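Long-range contacts in GGDEF and EAL domain-containing protein (Vibrio cholerae O1 str. 2010EL-1786, PDB 6PWJ), which probably acts as a cyclic di-GMP receptor rather than an enzyme, with degenerate GGDEF and EAL domains: residues M32-G37 with D357-H362; E9-R14 with F340-Y345; I376-H381 with E403-V408. All coordinates share one frame; numbering follows the deposited sequence.

Contact 1 of 3, residues M32-G37 with D357-H362; sequences MSQLSG and DYLFTH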
ATOM      1  N   MET A  32      -8.983  10.898  -1.497  1.00 39.03           N
ATOM      2  CA  MET A  32     -10.220  10.192  -1.814  1.00 27.37           C
ATOM      3  C   MET A  32      -9.936   8.790  -2.338  1.00 28.33           C
ATOM      4  O   MET A  32     -10.620   7.830  -1.966  1.00 30.71           O
ATOM      5  CB  MET A  32     -11.032  10.990  -2.831  1.00 26.01           C
ATOM      6  CG  MET A  32     -12.527  10.761  -2.745  1.00 56.14           C
ATOM      7  SD  MET A  32     -13.173  11.181  -1.115  1.00 74.34           S
ATOM      8  CE  MET A  32     -12.567  12.855  -0.926  1.00 73.39           C
ATOM      9  N   SER A  33      -8.931   8.655  -3.206  1.00 29.67           N
ATOM     10  CA  SER A  33      -8.583   7.342  -3.736  1.00 26.77           C
ATOM     11  C   SER A  33      -7.979   6.453  -2.656  1.00 27.64           C
ATOM     12  O   SER A  33      -8.336   5.275  -2.543  1.00 35.04           O
ATOM     13  CB  SER A  33      -7.620   7.491  -4.913  1.00 26.22           C
ATOM     14  OG  SER A  33      -7.267   6.228  -5.444  1.00 52.70           O
ATOM     15  N   GLN A  34      -7.066   7.001  -1.852  1.00 29.38           N
ATOM     16  CA  GLN A  34      -6.464   6.218  -0.778  1.00 26.88           C
ATOM     17  C   GLN A  34      -7.523   5.702   0.186  1.00 29.45           C
ATOM     18  O   GLN A  34      -7.462   4.551   0.633  1.00 30.03           O
ATOM     19  CB  GLN A  34      -5.429   7.059  -0.031  1.00 21.22           C
ATOM     20  CG  GLN A  34      -4.226   7.451  -0.865  1.00 31.76           C
ATOM     21  CD  GLN A  34      -3.314   6.278  -1.154  1.00 26.33           C
ATOM     22  OE1 GLN A  34      -2.567   5.829  -0.284  1.00 24.22           O
ATOM     23  NE2 GLN A  34      -3.369   5.774  -2.380  1.00 31.25           N
ATOM     24  N   LEU A  35      -8.506   6.542   0.518  1.00 25.23           N
ATOM     25  CA  LEU A  35      -9.517   6.143   1.490  1.00 29.74           C
ATOM     26  C   LEU A  35     -10.366   4.994   0.961  1.00 33.39           C
ATOM     27  O   LEU A  35     -10.656   4.038   1.690  1.00 37.42           O
ATOM     28  CB  LEU A  35     -10.393   7.341   1.855  1.00 29.89           C
ATOM     29  CG  LEU A  35     -11.162   7.245   3.173  1.00 44.06           C
ATOM     30  CD1 LEU A  35     -10.193   7.150   4.339  1.00 37.98           C
ATOM     31  CD2 LEU A  35     -12.096   8.434   3.343  1.00 47.52           C
ATOM     32  N   SER A  36     -10.769   5.067  -0.309  1.00 35.72           N
ATOM     33  CA  SER A  36     -11.619   4.024  -0.876  1.00 31.63           C
ATOM     34  C   SER A  36     -10.889   2.688  -0.952  1.00 35.10           C
ATOM     35  O   SER A  36     -11.477   1.637  -0.673  1.00 37.71           O
ATOM     36  CB  SER A  36     -12.118   4.445  -2.258  1.00 31.02           C
ATOM     37  OG  SER A  36     -12.921   5.609  -2.181  1.00 53.72           O
ATOM     38  N   GLY A  37      -9.609   2.708  -1.328  1.00 28.02           N
ATOM     39  CA  GLY A  37      -8.868   1.463  -1.447  1.00 39.82           C
ATOM     40  C   GLY A  37      -8.628   0.793  -0.107  1.00 47.04           C
ATOM     41  O   GLY A  37      -8.729  -0.431   0.012  1.00 55.93           O
ATOM     42  N   ASP A 357       0.078   0.232  -8.355  1.00 39.29           N
ATOM     43  CA  ASP A 357      -0.626   0.441  -7.101  1.00 26.49           C
ATOM     44  C   ASP A 357      -2.081   0.817  -7.363  1.00 22.88           C
ATOM     45  O   ASP A 357      -2.443   1.326  -8.427  1.00 23.11           O
ATOM     46  CB  ASP A 357       0.062   1.530  -6.278  1.00 23.10           C
ATOM     47  CG  ASP A 357      -0.625   1.782  -4.950  1.00 28.42           C
ATOM     48  OD1 ASP A 357      -0.435   0.970  -4.019  1.00 22.56           O
ATOM     49  OD2 ASP A 357      -1.355   2.789  -4.839  1.00 24.34           O
ATOM     50  N   TYR A 358      -2.923   0.553  -6.359  1.00 22.46           N
ATOM     51  CA  TYR A 358      -4.343   0.864  -6.465  1.00 22.25           C
ATOM     52  C   TYR A 358      -4.584   2.313  -6.864  1.00 25.83           C
ATOM     53  O   TYR A 358      -5.573   2.615  -7.540  1.00 27.25           O
ATOM     54  CB  TYR A 358      -5.032   0.558  -5.134  1.00 21.98           C
ATOM     55  CG  TYR A 358      -6.513   0.868  -5.091  1.00 27.35           C
ATOM     56  CD1 TYR A 358      -6.967   2.153  -4.819  1.00 21.79           C
ATOM     57  CD2 TYR A 358      -7.455  -0.131  -5.294  1.00 32.99           C
ATOM     58  CE1 TYR A 358      -8.318   2.436  -4.770  1.00 21.99           C
ATOM     59  CE2 TYR A 358      -8.807   0.142  -5.247  1.00 35.75           C
ATOM     60  CZ  TYR A 358      -9.234   1.428  -4.983  1.00 26.02           C
ATOM     61  OH  TYR A 358     -10.580   1.705  -4.933  1.00 35.75           O
ATOM     62  N   LEU A 359      -3.689   3.221  -6.464  1.00 33.13           N
ATOM     63  CA  LEU A 359      -3.936   4.647  -6.665  1.00 29.65           C
ATOM     64  C   LEU A 359      -4.064   4.992  -8.144  1.00 43.86           C
ATOM     65  O   LEU A 359      -4.949   5.761  -8.535  1.00 53.72           O
ATOM     66  CB  LEU A 359      -2.818   5.466  -6.022  1.00 34.25           C
ATOM     67  CG  LEU A 359      -2.881   6.982  -6.220  1.00 22.10           C
ATOM     68  CD1 LEU A 359      -4.098   7.568  -5.522  1.00 21.83           C
ATOM     69  CD2 LEU A 359      -1.603   7.644  -5.731  1.00 25.57           C
ATOM     70  N   PHE A 360      -3.193   4.435  -8.979  1.00 39.76           N
ATOM     71  CA  PHE A 360      -3.115   4.807 -10.384  1.00 37.98           C
ATOM     72  C   PHE A 360      -4.041   3.988 -11.269  1.00 35.63           C
ATOM     73  O   PHE A 360      -3.999   4.139 -12.495  1.00 39.45           O
ATOM     74  CB  PHE A 360      -1.675   4.672 -10.880  1.00 30.46           C
ATOM     75  CG  PHE A 360      -0.660   5.246  -9.940  1.00 32.89           C
ATOM     76  CD1 PHE A 360      -0.390   6.604  -9.937  1.00 36.93           C
ATOM     77  CD2 PHE A 360       0.019   4.430  -9.053  1.00 23.91           C
ATOM     78  CE1 PHE A 360       0.542   7.136  -9.070  1.00 38.46           C
ATOM     79  CE2 PHE A 360       0.951   4.957  -8.183  1.00 33.85           C
ATOM     80  CZ  PHE A 360       1.212   6.313  -8.192  1.00 34.43           C
ATOM     81  N   THR A 361      -4.874   3.129 -10.682  1.00 35.49           N
ATOM     82  CA  THR A 361      -5.757   2.261 -11.445  1.00 36.53           C
ATOM     83  C   THR A 361      -7.237   2.485 -11.173  1.00 33.13           C
ATOM     84  O   THR A 361      -8.060   2.120 -12.020  1.00 26.45           O
ATOM     85  CB  THR A 361      -5.422   0.786 -11.173  1.00 31.86           C
ATOM     86  OG1 THR A 361      -4.190   0.447 -11.823  1.00 35.68           O
ATOM     87  CG2 THR A 361      -6.527  -0.119 -11.686  1.00 51.54           C
ATOM     88  N   HIS A 362      -7.600   3.079 -10.041  1.00 32.52           N
ATOM     89  CA  HIS A 362      -8.993   3.276  -9.678  1.00 34.52           C
ATOM     90  C   HIS A 362      -9.297   4.759  -9.511  1.00 29.80           C
ATOM     91  O   HIS A 362      -8.402   5.579  -9.287  1.00 39.50           O
ATOM     92  CB  HIS A 362      -9.340   2.527  -8.385  1.00 29.58           C
ATOM     93  CG  HIS A 362      -9.063   1.058  -8.449  1.00 26.45           C
ATOM     94  ND1 HIS A 362      -7.791   0.537  -8.362  1.00 25.48           N
ATOM     95  CD2 HIS A 362      -9.894  -0.000  -8.601  1.00 29.69           C
ATOM     96  CE1 HIS A 362      -7.848  -0.779  -8.454  1.00 32.76           C
ATOM     97  NE2 HIS A 362      -9.114  -1.131  -8.599  1.00 37.53           N
TER

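Contact 2 of 3, residues E9-R14 with F340-Y345; sequences EAQQLR and FQSLDY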
ATOM      1  N   GLU A   9       8.654  12.130 -17.452  1.00 54.80           N
ATOM      2  CA  GLU A   9       7.291  12.506 -17.810  1.00 50.95           C
ATOM      3  C   GLU A   9       6.284  11.865 -16.865  1.00 51.92           C
ATOM      4  O   GLU A   9       5.296  12.497 -16.472  1.00 52.22           O
ATOM      5  CB  GLU A   9       6.992  12.106 -19.255  1.00 54.58           C
ATOM      6  CG  GLU A   9       5.630  12.566 -19.751  1.00 66.19           C
ATOM      7  CD  GLU A   9       5.057  11.655 -20.818  1.00 77.10           C
ATOM      8  OE1 GLU A   9       5.241  10.424 -20.710  1.00 77.31           O
ATOM      9  OE2 GLU A   9       4.426  12.168 -21.765  1.00 81.27           O
ATOM     10  N   ALA A  10       6.516  10.603 -16.492  1.00 53.07           N
ATOM     11  CA  ALA A  10       5.608   9.921 -15.578  1.00 46.75           C
ATOM     12  C   ALA A  10       5.657  10.540 -14.188  1.00 31.64           C
ATOM     13  O   ALA A  10       4.623  10.670 -13.523  1.00 42.57           O
ATOM     14  CB  ALA A  10       5.945   8.432 -15.517  1.00 32.64           C
ATOM     15  N   GLN A  11       6.850  10.926 -13.732  1.00 32.27           N
ATOM     16  CA  GLN A  11       6.969  11.533 -12.412  1.00 33.25           C
ATOM     17  C   GLN A  11       6.371  12.934 -12.385  1.00 35.58           C
ATOM     18  O   GLN A  11       5.833  13.356 -11.354  1.00 36.30           O
ATOM     19  CB  GLN A  11       8.435  11.558 -11.982  1.00 32.28           C
ATOM     20  CG  GLN A  11       9.065  10.173 -11.898  1.00 44.13           C
ATOM     21  CD  GLN A  11      10.559  10.219 -11.653  1.00 53.55           C
ATOM     22  OE1 GLN A  11      11.247   9.202 -11.751  1.00 51.64           O
ATOM     23  NE2 GLN A  11      11.070  11.402 -11.332  1.00 67.67           N
ATOM     24  N   GLN A  12       6.445  13.665 -13.499  1.00 35.41           N
ATOM     25  CA  GLN A  12       5.783  14.963 -13.572  1.00 41.73           C
ATOM     26  C   GLN A  12       4.268  14.803 -13.516  1.00 45.04           C
ATOM     27  O   GLN A  12       3.590  15.476 -12.732  1.00 43.07           O
ATOM     28  CB  GLN A  12       6.196  15.700 -14.847  1.00 52.58           C
ATOM     29  CG  GLN A  12       7.655  16.116 -14.899  1.00 68.01           C
ATOM     30  CD  GLN A  12       7.969  16.952 -16.124  1.00 81.03           C
ATOM     31  OE1 GLN A  12       7.299  17.948 -16.399  1.00 85.86           O
ATOM     32  NE2 GLN A  12       8.986  16.543 -16.875  1.00 86.94           N
ATOM     33  N   LEU A  13       3.721  13.910 -14.344  1.00 41.44           N
ATOM     34  CA  LEU A  13       2.276  13.712 -14.369  1.00 42.36           C
ATOM     35  C   LEU A  13       1.762  13.200 -13.029  1.00 41.41           C
ATOM     36  O   LEU A  13       0.715  13.647 -12.546  1.00 39.57           O
ATOM     37  CB  LEU A  13       1.899  12.749 -15.495  1.00 37.44           C
ATOM     38  CG  LEU A  13       2.126  13.264 -16.917  1.00 42.40           C
ATOM     39  CD1 LEU A  13       1.848  12.170 -17.936  1.00 44.76           C
ATOM     40  CD2 LEU A  13       1.256  14.480 -17.186  1.00 33.83           C
ATOM     41  N   ARG A  14       2.485  12.263 -12.411  1.00 36.20           N
ATOM     42  CA  ARG A  14       2.060  11.743 -11.116  1.00 39.61           C
ATOM     43  C   ARG A  14       2.030  12.843 -10.063  1.00 32.11           C
ATOM     44  O   ARG A  14       1.148  12.864  -9.198  1.00 33.99           O
ATOM     45  CB  ARG A  14       2.980  10.604 -10.679  1.00 27.03           C
ATOM     46  CG  ARG A  14       2.668  10.050  -9.298  1.00 30.47           C
ATOM     47  CD  ARG A  14       3.643   8.950  -8.915  1.00 26.76           C
ATOM     48  NE  ARG A  14       5.027   9.411  -8.961  1.00 29.75           N
ATOM     49  CZ  ARG A  14       6.078   8.647  -8.683  1.00 42.69           C
ATOM     50  NH1 ARG A  14       5.903   7.379  -8.336  1.00 48.07           N
ATOM     51  NH2 ARG A  14       7.303   9.150  -8.751  1.00 36.12           N
ATOM     52  N   PHE A 340       5.886   7.656  -4.816  1.00 33.19           N
ATOM     53  CA  PHE A 340       6.097   9.005  -5.338  1.00 29.57           C
ATOM     54  C   PHE A 340       7.575   9.385  -5.363  1.00 33.72           C
ATOM     55  O   PHE A 340       7.926  10.559  -5.215  1.00 36.18           O
ATOM     56  CB  PHE A 340       5.301  10.040  -4.541  1.00 25.35           C
ATOM     57  CG  PHE A 340       3.848  10.085  -4.897  1.00 33.96           C
ATOM     58  CD1 PHE A 340       2.943   9.247  -4.273  1.00 29.73           C
ATOM     59  CD2 PHE A 340       3.388  10.965  -5.860  1.00 37.41           C
ATOM     60  CE1 PHE A 340       1.608   9.285  -4.599  1.00 28.71           C
ATOM     61  CE2 PHE A 340       2.051  11.009  -6.192  1.00 42.65           C
ATOM     62  CZ  PHE A 340       1.158  10.167  -5.560  1.00 40.97           C
ATOM     63  N   GLN A 341       8.451   8.399  -5.539  1.00 33.40           N
ATOM     64  CA  GLN A 341       9.884   8.612  -5.667  1.00 30.33           C
ATOM     65  C   GLN A 341      10.321   8.277  -7.093  1.00 34.84           C
ATOM     66  O   GLN A 341       9.495   8.025  -7.977  1.00 45.29           O
ATOM     67  CB  GLN A 341      10.638   7.786  -4.621  1.00 36.71           C
ATOM     68  CG  GLN A 341      10.353   8.215  -3.189  1.00 50.85           C
ATOM     69  CD  GLN A 341      11.051   7.353  -2.155  1.00 66.60           C
ATOM     70  OE1 GLN A 341      12.143   6.835  -2.391  1.00 80.67           O
ATOM     71  NE2 GLN A 341      10.418   7.193  -0.998  1.00 59.30           N
ATOM     72  N   SER A 342      11.632   8.272  -7.317  1.00 47.37           N
ATOM     73  CA  SER A 342      12.153   8.085  -8.664  1.00 50.25           C
ATOM     74  C   SER A 342      11.860   6.678  -9.172  1.00 48.27           C
ATOM     75  O   SER A 342      12.018   5.689  -8.450  1.00 44.29           O
ATOM     76  CB  SER A 342      13.658   8.355  -8.695  1.00 53.49           C
ATOM     77  OG  SER A 342      14.151   8.356 -10.026  1.00 54.42           O
ATOM     78  N   LEU A 343      11.424   6.594 -10.429  1.00 44.59           N
ATOM     79  CA  LEU A 343      11.172   5.327 -11.098  1.00 49.19           C
ATOM     80  C   LEU A 343      12.428   4.747 -11.738  1.00 61.29           C
ATOM     81  O   LEU A 343      12.326   3.845 -12.580  1.00 69.46           O
ATOM     82  CB  LEU A 343      10.075   5.493 -12.150  1.00 44.64           C
ATOM     83  CG  LEU A 343       8.763   6.136 -11.693  1.00 37.91           C
ATOM     84  CD1 LEU A 343       7.793   6.270 -12.858  1.00 38.51           C
ATOM     85  CD2 LEU A 343       8.132   5.347 -10.557  1.00 35.90           C
ATOM     86  N   ASP A 344      13.608   5.243 -11.355  1.00 67.85           N
ATOM     87  CA  ASP A 344      14.845   4.775 -11.973  1.00 66.75           C
ATOM     88  C   ASP A 344      15.043   3.279 -11.767  1.00 50.66           C
ATOM     89  O   ASP A 344      15.533   2.581 -12.664  1.00 43.67           O
ATOM     90  CB  ASP A 344      16.039   5.546 -11.412  1.00 71.21           C
ATOM     91  CG  ASP A 344      16.459   6.697 -12.302  1.00 79.32           C
ATOM     92  OD1 ASP A 344      16.229   6.618 -13.526  1.00 79.49           O
ATOM     93  OD2 ASP A 344      17.023   7.678 -11.775  1.00 86.60           O
ATOM     94  N   TYR A 345      14.657   2.764 -10.598  1.00 49.50           N
ATOM     95  CA  TYR A 345      14.975   1.382 -10.258  1.00 46.78           C
ATOM     96  C   TYR A 345      14.406   0.386 -11.261  1.00 42.39           C
ATOM     97  O   TYR A 345      14.874  -0.757 -11.309  1.00 43.76           O
ATOM     98  CB  TYR A 345      14.476   1.057  -8.849  1.00 38.10           C
ATOM     99  CG  TYR A 345      12.973   0.989  -8.718  1.00 43.14           C
ATOM    100  CD1 TYR A 345      12.219   2.139  -8.522  1.00 42.22           C
ATOM    101  CD2 TYR A 345      12.308  -0.227  -8.780  1.00 42.86           C
ATOM    102  CE1 TYR A 345      10.843   2.078  -8.398  1.00 42.62           C
ATOM    103  CE2 TYR A 345      10.936  -0.298  -8.654  1.00 43.59           C
ATOM    104  CZ  TYR A 345      10.207   0.857  -8.466  1.00 43.45           C
ATOM    105  OH  TYR A 345       8.839   0.788  -8.342  1.00 44.33           O
TER

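Contact 3 of 3, residues I376-H381 with E403-V408; sequences ISRTAH and EHFIEV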
ATOM      1  N   ILE A 376       2.986   6.286 -16.592  1.00 40.71           N
ATOM      2  CA  ILE A 376       3.612   5.393 -15.621  1.00 47.47           C
ATOM      3  C   ILE A 376       3.679   3.972 -16.164  1.00 54.02           C
ATOM      4  O   ILE A 376       4.601   3.215 -15.837  1.00 48.51           O
ATOM      5  CB  ILE A 376       2.855   5.449 -14.279  1.00 45.04           C
ATOM      6  CG1 ILE A 376       3.822   5.297 -13.104  1.00 47.78           C
ATOM      7  CG2 ILE A 376       1.788   4.367 -14.222  1.00 56.39           C
ATOM      8  CD1 ILE A 376       4.555   6.569 -12.745  1.00 69.41           C
ATOM      9  N   SER A 377       2.713   3.588 -17.003  1.00 45.57           N
ATOM     10  CA  SER A 377       2.698   2.240 -17.558  1.00 39.99           C
ATOM     11  C   SER A 377       3.626   2.118 -18.762  1.00 44.02           C
ATOM     12  O   SER A 377       4.270   1.079 -18.948  1.00 34.38           O
ATOM     13  CB  SER A 377       1.270   1.848 -17.942  1.00 40.51           C
ATOM     14  OG  SER A 377       0.398   1.959 -16.830  1.00 40.65           O
ATOM     15  N   ARG A 378       3.703   3.162 -19.591  1.00 44.81           N
ATOM     16  CA  ARG A 378       4.638   3.140 -20.712  1.00 55.50           C
ATOM     17  C   ARG A 378       6.073   2.979 -20.229  1.00 50.18           C
ATOM     18  O   ARG A 378       6.880   2.300 -20.874  1.00 55.43           O
ATOM     19  CB  ARG A 378       4.505   4.415 -21.546  1.00 65.80           C
ATOM     20  CG  ARG A 378       3.492   4.349 -22.679  1.00 68.46           C
ATOM     21  CD  ARG A 378       3.734   5.491 -23.659  1.00 68.28           C
ATOM     22  NE  ARG A 378       3.612   6.793 -23.008  1.00 84.55           N
ATOM     23  CZ  ARG A 378       2.738   7.729 -23.362  1.00 82.95           C
ATOM     24  NH1 ARG A 378       1.913   7.519 -24.381  1.00 75.81           N
ATOM     25  NH2 ARG A 378       2.695   8.881 -22.705  1.00 71.38           N
ATOM     26  N   THR A 379       6.411   3.601 -19.095  1.00 51.87           N
ATOM     27  CA  THR A 379       7.777   3.533 -18.586  1.00 52.75           C
ATOM     28  C   THR A 379       8.240   2.090 -18.431  1.00 54.87           C
ATOM     29  O   THR A 379       9.375   1.751 -18.786  1.00 69.00           O
ATOM     30  CB  THR A 379       7.881   4.277 -17.256  1.00 57.63           C
ATOM     31  OG1 THR A 379       7.684   5.680 -17.477  1.00 65.59           O
ATOM     32  CG2 THR A 379       9.248   4.052 -16.629  1.00 53.46           C
ATOM     33  N   ALA A 380       7.373   1.222 -17.905  1.00 51.08           N
ATOM     34  CA  ALA A 380       7.717  -0.190 -17.792  1.00 45.14           C
ATOM     35  C   ALA A 380       7.447  -0.945 -19.086  1.00 49.49           C
ATOM     36  O   ALA A 380       8.186  -1.877 -19.421  1.00 54.82           O
ATOM     37  CB  ALA A 380       6.946  -0.832 -16.637  1.00 34.50           C
ATOM     38  N   HIS A 381       6.409  -0.552 -19.827  1.00 43.51           N
ATOM     39  CA  HIS A 381       6.063  -1.256 -21.056  1.00 47.29           C
ATOM     40  C   HIS A 381       7.157  -1.108 -22.107  1.00 43.59           C
ATOM     41  O   HIS A 381       7.563  -2.092 -22.737  1.00 44.90           O
ATOM     42  CB  HIS A 381       4.726  -0.746 -21.595  1.00 54.67           C
ATOM     43  CG  HIS A 381       4.382  -1.274 -22.952  1.00 65.75           C
ATOM     44  ND1 HIS A 381       4.333  -0.472 -24.072  1.00 69.17           N
ATOM     45  CD2 HIS A 381       4.080  -2.525 -23.371  1.00 66.78           C
ATOM     46  CE1 HIS A 381       4.009  -1.206 -25.122  1.00 65.73           C
ATOM     47  NE2 HIS A 381       3.850  -2.455 -24.724  1.00 67.33           N
ATOM     48  N   GLU A 403      -6.570   0.314 -22.616  1.00 34.45           N
ATOM     49  CA  GLU A 403      -6.252   1.456 -23.462  1.00 42.70           C
ATOM     50  C   GLU A 403      -5.161   2.335 -22.873  1.00 37.55           C
ATOM     51  O   GLU A 403      -4.679   3.243 -23.559  1.00 36.24           O
ATOM     52  CB  GLU A 403      -7.503   2.304 -23.711  1.00 41.30           C
ATOM     53  CG  GLU A 403      -8.613   1.589 -24.457  1.00 45.12           C
ATOM     54  CD  GLU A 403      -9.769   2.510 -24.796  1.00 64.68           C
ATOM     55  OE1 GLU A 403      -9.564   3.743 -24.811  1.00 69.60           O
ATOM     56  OE2 GLU A 403     -10.883   2.003 -25.045  1.00 73.26           O
ATOM     57  N   HIS A 404      -4.764   2.094 -21.626  1.00 36.47           N
ATOM     58  CA  HIS A 404      -3.730   2.868 -20.953  1.00 41.59           C
ATOM     59  C   HIS A 404      -2.541   1.985 -20.589  1.00 44.10           C
ATOM     60  O   HIS A 404      -1.947   2.114 -19.517  1.00 39.64           O
ATOM     61  CB  HIS A 404      -4.297   3.571 -19.723  1.00 39.63           C
ATOM     62  CG  HIS A 404      -5.360   4.573 -20.046  1.00 47.73           C
ATOM     63  ND1 HIS A 404      -6.598   4.213 -20.535  1.00 45.15           N
ATOM     64  CD2 HIS A 404      -5.367   5.926 -19.965  1.00 50.59           C
ATOM     65  CE1 HIS A 404      -7.323   5.300 -20.733  1.00 46.54           C
ATOM     66  NE2 HIS A 404      -6.599   6.352 -20.396  1.00 52.00           N
ATOM     67  N   PHE A 405      -2.196   1.062 -21.488  1.00 44.19           N
ATOM     68  CA  PHE A 405      -0.951   0.299 -21.423  1.00 47.14           C
ATOM     69  C   PHE A 405      -0.919  -0.688 -20.260  1.00 49.78           C
ATOM     70  O   PHE A 405       0.154  -1.003 -19.737  1.00 51.97           O
ATOM     71  CB  PHE A 405       0.262   1.230 -21.370  1.00 34.71           C
ATOM     72  CG  PHE A 405       0.627   1.815 -22.702  1.00 42.48           C
ATOM     73  CD1 PHE A 405      -0.052   2.913 -23.202  1.00 47.88           C
ATOM     74  CD2 PHE A 405       1.641   1.257 -23.463  1.00 44.55           C
ATOM     75  CE1 PHE A 405       0.277   3.447 -24.434  1.00 39.06           C
ATOM     76  CE2 PHE A 405       1.974   1.787 -24.694  1.00 44.06           C
ATOM     77  CZ  PHE A 405       1.292   2.884 -25.180  1.00 40.64           C
ATOM     78  N   ILE A 406      -2.079  -1.188 -19.848  1.00 44.96           N
ATOM     79  CA  ILE A 406      -2.166  -2.319 -18.931  1.00 44.44           C
ATOM     80  C   ILE A 406      -2.416  -3.569 -19.759  1.00 44.63           C
ATOM     81  O   ILE A 406      -3.336  -3.601 -20.586  1.00 46.73           O
ATOM     82  CB  ILE A 406      -3.275  -2.114 -17.885  1.00 43.43           C
ATOM     83  CG1 ILE A 406      -3.000  -0.857 -17.055  1.00 35.56           C
ATOM     84  CG2 ILE A 406      -3.384  -3.335 -16.983  1.00 29.15           C
ATOM     85  CD1 ILE A 406      -1.713  -0.920 -16.261  1.00 28.60           C
ATOM     86  N   GLU A 407      -1.594  -4.596 -19.549  1.00 44.22           N
ATOM     87  CA  GLU A 407      -1.649  -5.809 -20.354  1.00 49.23           C
ATOM     88  C   GLU A 407      -2.182  -7.021 -19.609  1.00 37.64           C
ATOM     89  O   GLU A 407      -2.783  -7.896 -20.233  1.00 37.98           O
ATOM     90  CB  GLU A 407      -0.258  -6.139 -20.908  1.00 59.49           C
ATOM     91  CG  GLU A 407       0.312  -5.059 -21.814  1.00 83.65           C
ATOM     92  CD  GLU A 407       1.706  -5.389 -22.313  1.00107.16           C
ATOM     93  OE1 GLU A 407       2.370  -6.251 -21.699  1.00116.36           O
ATOM     94  OE2 GLU A 407       2.136  -4.787 -23.319  1.00116.92           O
ATOM     95  N   VAL A 408      -1.974  -7.096 -18.298  1.00 31.85           N
ATOM     96  CA  VAL A 408      -2.460  -8.200 -17.479  1.00 39.79           C
ATOM     97  C   VAL A 408      -3.394  -7.636 -16.419  1.00 41.16           C
ATOM     98  O   VAL A 408      -3.139  -6.564 -15.860  1.00 42.78           O
ATOM     99  CB  VAL A 408      -1.303  -8.986 -16.833  1.00 39.90           C
ATOM    100  CG1 VAL A 408      -1.843 -10.008 -15.847  1.00 37.30           C
ATOM    101  CG2 VAL A 408      -0.466  -9.664 -17.905  1.00 33.28           C
TER

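Contact 1 of 3, residues M32-G37 with D357-H362
The interface between the GGDEF and EAL domains is made here by Tyr358 and Leu359, which lie against Ser33, Gln34 and Gly37 of helix 28-41. Gly37 CA sits over one face of the Tyr358 ring, 3.7 Å from its centroid and 22° off the normal, a CH-pi contact in which the bare glycine backbone meets the aromatic face. On the opposite face is His362 ND1, which also donates to Tyr358 O (3.1 Å), in the carbonyl plane and on a lone pair, so the ring is held between the helix and the imidazole. His362 NE2 is hydrogen-bonded to Arg391 O, and Tyr358 OH to His363 NE2. The loop 357-362 follows strand 353-356 at the C-terminal end of the EAL barrel strands, and it starts with an Asx turn: Leu359 N donates to Asp357 OD2 at 2.9 Å, from above the carboxylate plane. The Asp357 side chain lies about 9 Å from a bound magnesium ion. With CG anti to the backbone N (chi1 176°), Leu359 sends CD1 to Ser33 OG at 3.4 Å. The same methyl meets Gln34 NE2 at 3.7 Å, where the bent glutamine chain brings its amide across the leucine, while Gln34 OE1 bonds to Ser88 OG.

Contact 2 of 3, residues E9-R14 with F340-Y345
Arg14 reaches from helix 3-18 across Phe340 to the loop 340-345, and its contacts change character along the chain. CB is directed at the loop, and CG then lies against the Phe340 ring, nearest to CE2. CD stands over the same ring, 4.0 Å from its centroid, in a CH-pi contact. At this point the chain bends (chi3 57°), which carries NE past the ring toward Phe340 CA. The guanidinium is laid with one face on that backbone: Phe340 CA is 3.3 Å above the plane and over its centre, with CZ 3.4 Å from it. The two terminal nitrogens diverge. NH2 donates to Gln341 O at 2.6 Å and 163°, with the oxygen at the edge of the guanidinium and in its plane; NH1 bonds to Gly337 O and also meets Leu343 CD2 at 3.7 Å. Two backbone carbonyls of one loop therefore fix the rotation of the group.

One turn earlier, Gln11 extends beyond CG so that OE1 accepts from Leu343 N (2.9 Å, 169°), the donor standing above the carbonyl plane. Leu343 turns CD1 to Ala10 CB at 3.9 Å.

By sequence the loop probably corresponds to the DFGxGYSSL loop of EAL domains, here in divergent form. It connects strand 330-336 to helix 345-349, and helix 3-18 lies over it, with Ala10 and Leu343 both touching Ile376 of helix 367-381, while Gln341 faces helix 307-312.

Contact 3 of 3, residues I376-H381 with E403-V408
The backbones come nearest at Ser377 and Phe405, whose CA atoms are 5.7 Å apart, where the loop after helix 395-402 passes the last turns of helix 367-381, and Phe405 there adopts a positive phi (69°). Its ring is the centre of the contact. Arg378 CG lies over the middle of one face, 3.5 Å from the centroid and almost on the normal, so the aliphatic part of the arginine makes a CH-pi contact; farther out on the side chain, Arg378 NE has a weak hydrogen bond to Gln6 OE1.

His381 approaches at the rim of the same ring. A chi1 of 172° swings its imidazole away from its own backbone N and up to the edge of Phe405, which meets it in an offset edge-to-face pair, the centroids 5.1 Å apart and the planes at 63°. Glu407 OE2 is also close to this imidazole, 3.2 Å from His381 NE2, but the angle is too poor for a hydrogen bond, and the carboxylate stands nearly upright to the ring. Beneath the aromatic pair, Ser377 CB packs on Phe405 CB at 3.6 Å. Ser377 OG touches Ile406 CD1, also at 3.6 Å, while its hydrogen bond goes back along the helix to Leu373 O.

Phe405 O accepts from Thr387 OG1, tying the loop to strand 386-389. Helix 367-381 and this loop pack together outside the parallel strands 353-356, 386-389 and 408-410, as in the EAL beta/alpha barrel, in which strand 200-209 runs antiparallel to its neighbours.

Overall arrangement
Contact 1 is buried near the middle of the chain and joins the GGDEF to the EAL domain; contacts 2 and 3 are only partly buried and lie farther out. Contact 2 fastens the N-terminal helix 3-18 to the barrel, whereas contact 3 is internal to it. Their chemistry differs accordingly: between its segments contact 2 is the one with strong hydrogen bonds, while contacts 1 and 3 rest on ring and aliphatic packing. Contact 2 links the others. Arg14 CD packs on Phe360 of segment 357-362, 3.6 Å from CE1, and Leu359 CD2 lies 3.7 Å from Phe340 CZ; toward segment 376-381, Glu9 and Arg378 add a long, weak ion pair. Contacts 1 and 3 do not touch.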